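Local coordinates for protein ebony (Drosophila melanogaster, PDB 6DYM) that probably joins beta-alanine to biogenic amines such as dopamine or histamine as a nonribosomal peptide synthetase, here represented by its C-terminal condensation domain, at residues D50-N53 against V54-E57; T161-S165 against P166-Q170. All blocks are in the same frame, centred on the assembly; numbering follows the deposited sequence.

Both contacts are local, each within one continuous piece of chain, between residues three to six apart, and they lie on opposite sides of the domain's centre. Contact 1 is about two turns of helix 41-58, held against the mixed sheet by Ile51 and Leu55; contact 2 is the corner where strand 158-163 of that sheet passes into helix 166-174. Their centres are 25 Å apart and their nearest atoms about 13 Å, so neither touches the other. The shared sheet is what relates them: residues 50-57 reach strands 71-80 and 119-127, and the latter runs parallel to strand 158-163, whose end belongs to contact 2.

Contact 1. Residues D50-N53 against V54-E57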
loop_
_atom_site.group_PDB
_atom_site.type_symbol
_atom_site.label_atom_id
_atom_site.label_comp_id
_atom_site.label_asym_id
_atom_site.label_seq_id
_atom_site.Cartn_x
_atom_site.Cartn_y
_atom_site.Cartn_z
ATOM N N ASP A 50 -4.701 -7.617 -13.228
ATOM C CA ASP A 50 -6.101 -7.277 -13.456
ATOM C C ASP A 50 -6.337 -5.771 -13.455
ATOM O O ASP A 50 -7.247 -5.290 -14.139
ATOM C CB ASP A 50 -6.980 -7.945 -12.400
ATOM C CG ASP A 50 -7.353 -9.366 -12.768
ATOM O OD1 ASP A 50 -6.946 -9.821 -13.858
ATOM O OD2 ASP A 50 -8.052 -10.024 -11.967
ATOM N N ILE A 51 -5.546 -5.013 -12.695
ATOM C CA ILE A 51 -5.746 -3.574 -12.563
ATOM C C ILE A 51 -4.715 -2.766 -13.330
ATOM O O ILE A 51 -4.776 -1.528 -13.303
ATOM C CB ILE A 51 -5.757 -3.143 -11.082
ATOM C CG1 ILE A 51 -4.374 -3.343 -10.456
ATOM C CG2 ILE A 51 -6.800 -3.920 -10.312
ATOM C CD1 ILE A 51 -4.223 -2.723 -9.072
ATOM N N TRP A 52 -3.784 -3.416 -14.033
ATOM C CA TRP A 52 -2.588 -2.718 -14.498
ATOM C C TRP A 52 -2.928 -1.546 -15.417
ATOM O O TRP A 52 -2.386 -0.446 -15.259
ATOM C CB TRP A 52 -1.638 -3.680 -15.207
ATOM C CG TRP A 52 -0.432 -2.951 -15.680
ATOM C CD1 TRP A 52 -0.111 -2.636 -16.967
ATOM C CD2 TRP A 52 0.597 -2.388 -14.860
ATOM N NE1 TRP A 52 1.067 -1.928 -17.000
ATOM C CE2 TRP A 52 1.519 -1.762 -15.717
ATOM C CE3 TRP A 52 0.830 -2.364 -13.481
ATOM C CZ2 TRP A 52 2.659 -1.119 -15.243
ATOM C CZ3 TRP A 52 1.962 -1.722 -13.010
ATOM C CH2 TRP A 52 2.863 -1.113 -13.888
ATOM N N ASN A 53 -3.813 -1.764 -16.393
ATOM C CA ASN A 53 -4.098 -0.708 -17.361
ATOM C C ASN A 53 -4.749 0.494 -16.685
ATOM O O ASN A 53 -4.337 1.639 -16.902
ATOM C CB ASN A 53 -4.978 -1.250 -18.491
ATOM C CG ASN A 53 -4.238 -2.237 -19.382
ATOM O OD1 ASN A 53 -4.560 -3.424 -19.414
ATOM N ND2 ASN A 53 -3.246 -1.747 -20.115
ATOM N N VAL A 54 -5.758 0.248 -15.847
ATOM C CA VAL A 54 -6.399 1.330 -15.101
ATOM C C VAL A 54 -5.394 2.029 -14.191
ATOM O O VAL A 54 -5.406 3.259 -14.054
ATOM C CB VAL A 54 -7.595 0.782 -14.301
ATOM C CG1 VAL A 54 -8.254 1.894 -13.495
ATOM C CG2 VAL A 54 -8.584 0.115 -15.236
ATOM N N LEU A 55 -4.505 1.255 -13.560
ATOM C CA LEU A 55 -3.499 1.834 -12.678
ATOM C C LEU A 55 -2.626 2.839 -13.420
ATOM O O LEU A 55 -2.375 3.944 -12.923
ATOM C CB LEU A 55 -2.650 0.717 -12.073
ATOM C CG LEU A 55 -1.740 1.018 -10.882
ATOM C CD1 LEU A 55 -2.539 1.529 -9.694
ATOM C CD2 LEU A 55 -0.975 -0.235 -10.506
ATOM N N VAL A 56 -2.173 2.483 -14.624
ATOM C CA VAL A 56 -1.331 3.392 -15.396
ATOM C C VAL A 56 -2.137 4.593 -15.885
ATOM O O VAL A 56 -1.644 5.728 -15.887
ATOM C CB VAL A 56 -0.667 2.638 -16.564
ATOM C CG1 VAL A 56 0.049 3.604 -17.497
ATOM C CG2 VAL A 56 0.303 1.594 -16.039
ATOM N N GLU A 57 -3.391 4.373 -16.290
ATOM C CA GLU A 57 -4.153 5.450 -16.919
ATOM C C GLU A 57 -4.600 6.512 -15.913
ATOM O O GLU A 57 -4.690 7.694 -16.268
ATOM C CB GLU A 57 -5.354 4.868 -17.669
ATOM C CG GLU A 57 -4.945 3.965 -18.837
ATOM C CD GLU A 57 -5.849 4.096 -20.051
ATOM O OE1 GLU A 57 -7.084 4.000 -19.891
ATOM O OE2 GLU A 57 -5.318 4.290 -21.167
HETATM O O HOH W 1 -6.911 -2.768 -15.618
#
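Val56 CG2 sits over one face of the Trp52 indole, 3.9 Å from the centroid of the five-membered ring and 28° off its normal, which makes this a CH-pi contact. The methyl is displaced toward the rim, and its shortest approach is to CE2, at 3.6 Å. The first torsion of Trp52 explains the placing: with CG anti to the backbone N (chi1 180°), the ring comes forward along the helix even though its CB points away from residues 54-57. Leu55 meets the same indole obliquely on the benzo side, its CD2 lying 4.1 Å from Trp52 CE3. That methyl also faces Ile51 CD1, at a looser 4.3 Å.

These are i to i+3 and i to i+4 contacts on helix 41-58, and the backbone carries the matching alpha-helical bonds. Leu55 N donates to Ile51 O over 2.8 Å with an N-H...O angle of 159°; Val56 N and Glu57 N bond in the same way to the carbonyls of Trp52 and Asn53. At Asp50 the pattern is opened by a water, which donates to Asp50 O at 2.9 Å and accepts from Val54 N at 3.2 Å.

Ile51 and Leu55 face the sheet, packing on Phe79 and Phe123, while Trp52 turns toward helix 14-25, touching Val17, and its buried NE1 is satisfied by a hydrogen bond to Leu11 O.

Contact 2. Residues T161-S165 against P166-Q170; sequences TTNTS and PLTQQ
Ser165 and Thr168 both place their hydroxyl between the backbone N and the carbonyl carbon (chi1 81° and 55°), and these torsions bring Ser165 OG within 2.9 Å of Thr168 OG1 in a hydrogen bond that either could donate. Thr168 OG1 is also linked to a water, which accepts from Thr164 N at 3.0 Å and so ties the hydroxyl to the backbone just after the strand. Ser165 is the N-cap of helix 166-174, Pro166 follows in its first turn, and Ser165 O receives Gln169 N over 2.9 Å.

Gln169 leaves the helix with CG anti to its carbonyl carbon and runs extended from there, returning its amide to the end of strand 158-163. Its NE2 donates to Asn163 O at 2.8 Å with an N-H...O angle of 167°. The acceptor lies in the glutamine's amide plane, whereas the donor stands well out of the carbonyl plane. NE2 has a second acceptor in Arg205 O of the adjoining strand 205-212. Replacing Gln169 with a leucine would probably leave the carbonyls of Asn163 and Arg205 without this shared donor and weaken the tie between helix and strands.

Asn163 crosses Thr168 obliquely, OD1 lying 3.5 Å from Thr168 CB, and its ND2 bonds to His209. The strand-to-helix corner is thus fixed largely by polar groups: the amide joins the helix to two strand carbonyls, while the paired hydroxyls and the water bind its first turn to the incoming chain.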
loop_
_atom_site.group_PDB
_atom_site.type_symbol
_atom_site.label_atom_id
_atom_site.label_comp_id
_atom_site.label_asym_id
_atom_site.label_seq_id
_atom_site.Cartn_x
_atom_site.Cartn_y
_atom_site.Cartn_z
ATOM N N THR A 161 -4.213 5.858 4.089
ATOM C CA THR A 161 -3.601 4.537 3.973
ATOM C C THR A 161 -3.747 3.778 5.288
ATOM O O THR A 161 -3.861 4.381 6.360
ATOM C CB THR A 161 -2.118 4.640 3.575
ATOM O OG1 THR A 161 -1.561 3.327 3.436
ATOM C CG2 THR A 161 -1.321 5.421 4.615
ATOM N N THR A 162 -3.768 2.445 5.190
ATOM C CA THR A 162 -3.686 1.570 6.359
ATOM C C THR A 162 -2.299 0.945 6.394
ATOM O O THR A 162 -1.901 0.256 5.450
ATOM C CB THR A 162 -4.751 0.472 6.336
ATOM O OG1 THR A 162 -6.047 1.061 6.237
ATOM C CG2 THR A 162 -4.692 -0.355 7.617
ATOM N N ASN A 163 -1.573 1.179 7.477
ATOM C CA ASN A 163 -0.214 0.680 7.611
ATOM C C ASN A 163 -0.219 -0.537 8.521
ATOM O O ASN A 163 -0.702 -0.474 9.659
ATOM C CB ASN A 163 0.706 1.780 8.129
ATOM C CG ASN A 163 0.960 2.831 7.076
ATOM O OD1 ASN A 163 1.367 2.511 5.962
ATOM N ND2 ASN A 163 0.689 4.083 7.406
ATOM N N THR A 164 0.312 -1.645 8.009
ATOM C CA THR A 164 0.227 -2.932 8.675
ATOM C C THR A 164 1.580 -3.475 9.102
ATOM O O THR A 164 1.642 -4.594 9.622
ATOM C CB THR A 164 -0.465 -3.950 7.763
ATOM O OG1 THR A 164 0.248 -4.025 6.524
ATOM C CG2 THR A 164 -1.912 -3.532 7.492
ATOM N N SER A 165 2.661 -2.729 8.897
ATOM C CA SER A 165 3.960 -3.146 9.393
ATOM C C SER A 165 4.512 -2.086 10.338
ATOM O O SER A 165 4.182 -0.902 10.208
ATOM C CB SER A 165 4.955 -3.389 8.248
ATOM O OG SER A 165 5.530 -2.175 7.795
ATOM N N PRO A 166 5.333 -2.480 11.314
ATOM C CA PRO A 166 5.847 -1.480 12.266
ATOM C C PRO A 166 6.614 -0.353 11.592
ATOM O O PRO A 166 6.502 0.803 12.016
ATOM C CB PRO A 166 6.735 -2.315 13.201
ATOM C CG PRO A 166 6.201 -3.718 13.085
ATOM C CD PRO A 166 5.735 -3.853 11.668
ATOM N N LEU A 167 7.356 -0.648 10.523
ATOM C CA LEU A 167 8.157 0.386 9.873
ATOM C C LEU A 167 7.276 1.388 9.137
ATOM O O LEU A 167 7.509 2.600 9.207
ATOM C CB LEU A 167 9.160 -0.253 8.910
ATOM C CG LEU A 167 9.977 0.705 8.035
ATOM C CD1 LEU A 167 10.755 1.709 8.891
ATOM C CD2 LEU A 167 10.923 -0.077 7.136
ATOM N N THR A 168 6.271 0.903 8.395
ATOM C CA THR A 168 5.390 1.832 7.691
ATOM C C THR A 168 4.536 2.627 8.668
ATOM O O THR A 168 4.233 3.797 8.411
ATOM C CB THR A 168 4.495 1.096 6.687
ATOM O OG1 THR A 168 3.770 0.051 7.350
ATOM C CG2 THR A 168 5.333 0.499 5.552
ATOM N N GLN A 169 4.148 2.013 9.789
ATOM C CA GLN A 169 3.392 2.736 10.810
ATOM C C GLN A 169 4.228 3.843 11.439
ATOM O O GLN A 169 3.740 4.962 11.633
ATOM C CB GLN A 169 2.902 1.767 11.886
ATOM C CG GLN A 169 1.855 0.773 11.379
ATOM C CD GLN A 169 1.651 -0.395 12.322
ATOM O OE1 GLN A 169 2.364 -0.531 13.320
ATOM N NE2 GLN A 169 0.691 -1.265 11.997
ATOM N N GLN A 170 5.488 3.551 11.765
ATOM C CA GLN A 170 6.337 4.554 12.399
ATOM C C GLN A 170 6.710 5.660 11.420
ATOM O O GLN A 170 6.757 6.839 11.794
ATOM C CB GLN A 170 7.586 3.883 12.965
ATOM C CG GLN A 170 8.540 4.830 13.688
ATOM C CD GLN A 170 9.501 4.084 14.596
ATOM O OE1 GLN A 170 9.749 2.895 14.401
ATOM N NE2 GLN A 170 10.039 4.776 15.597
HETATM O O HOH W 2 1.945 -1.126 5.585
#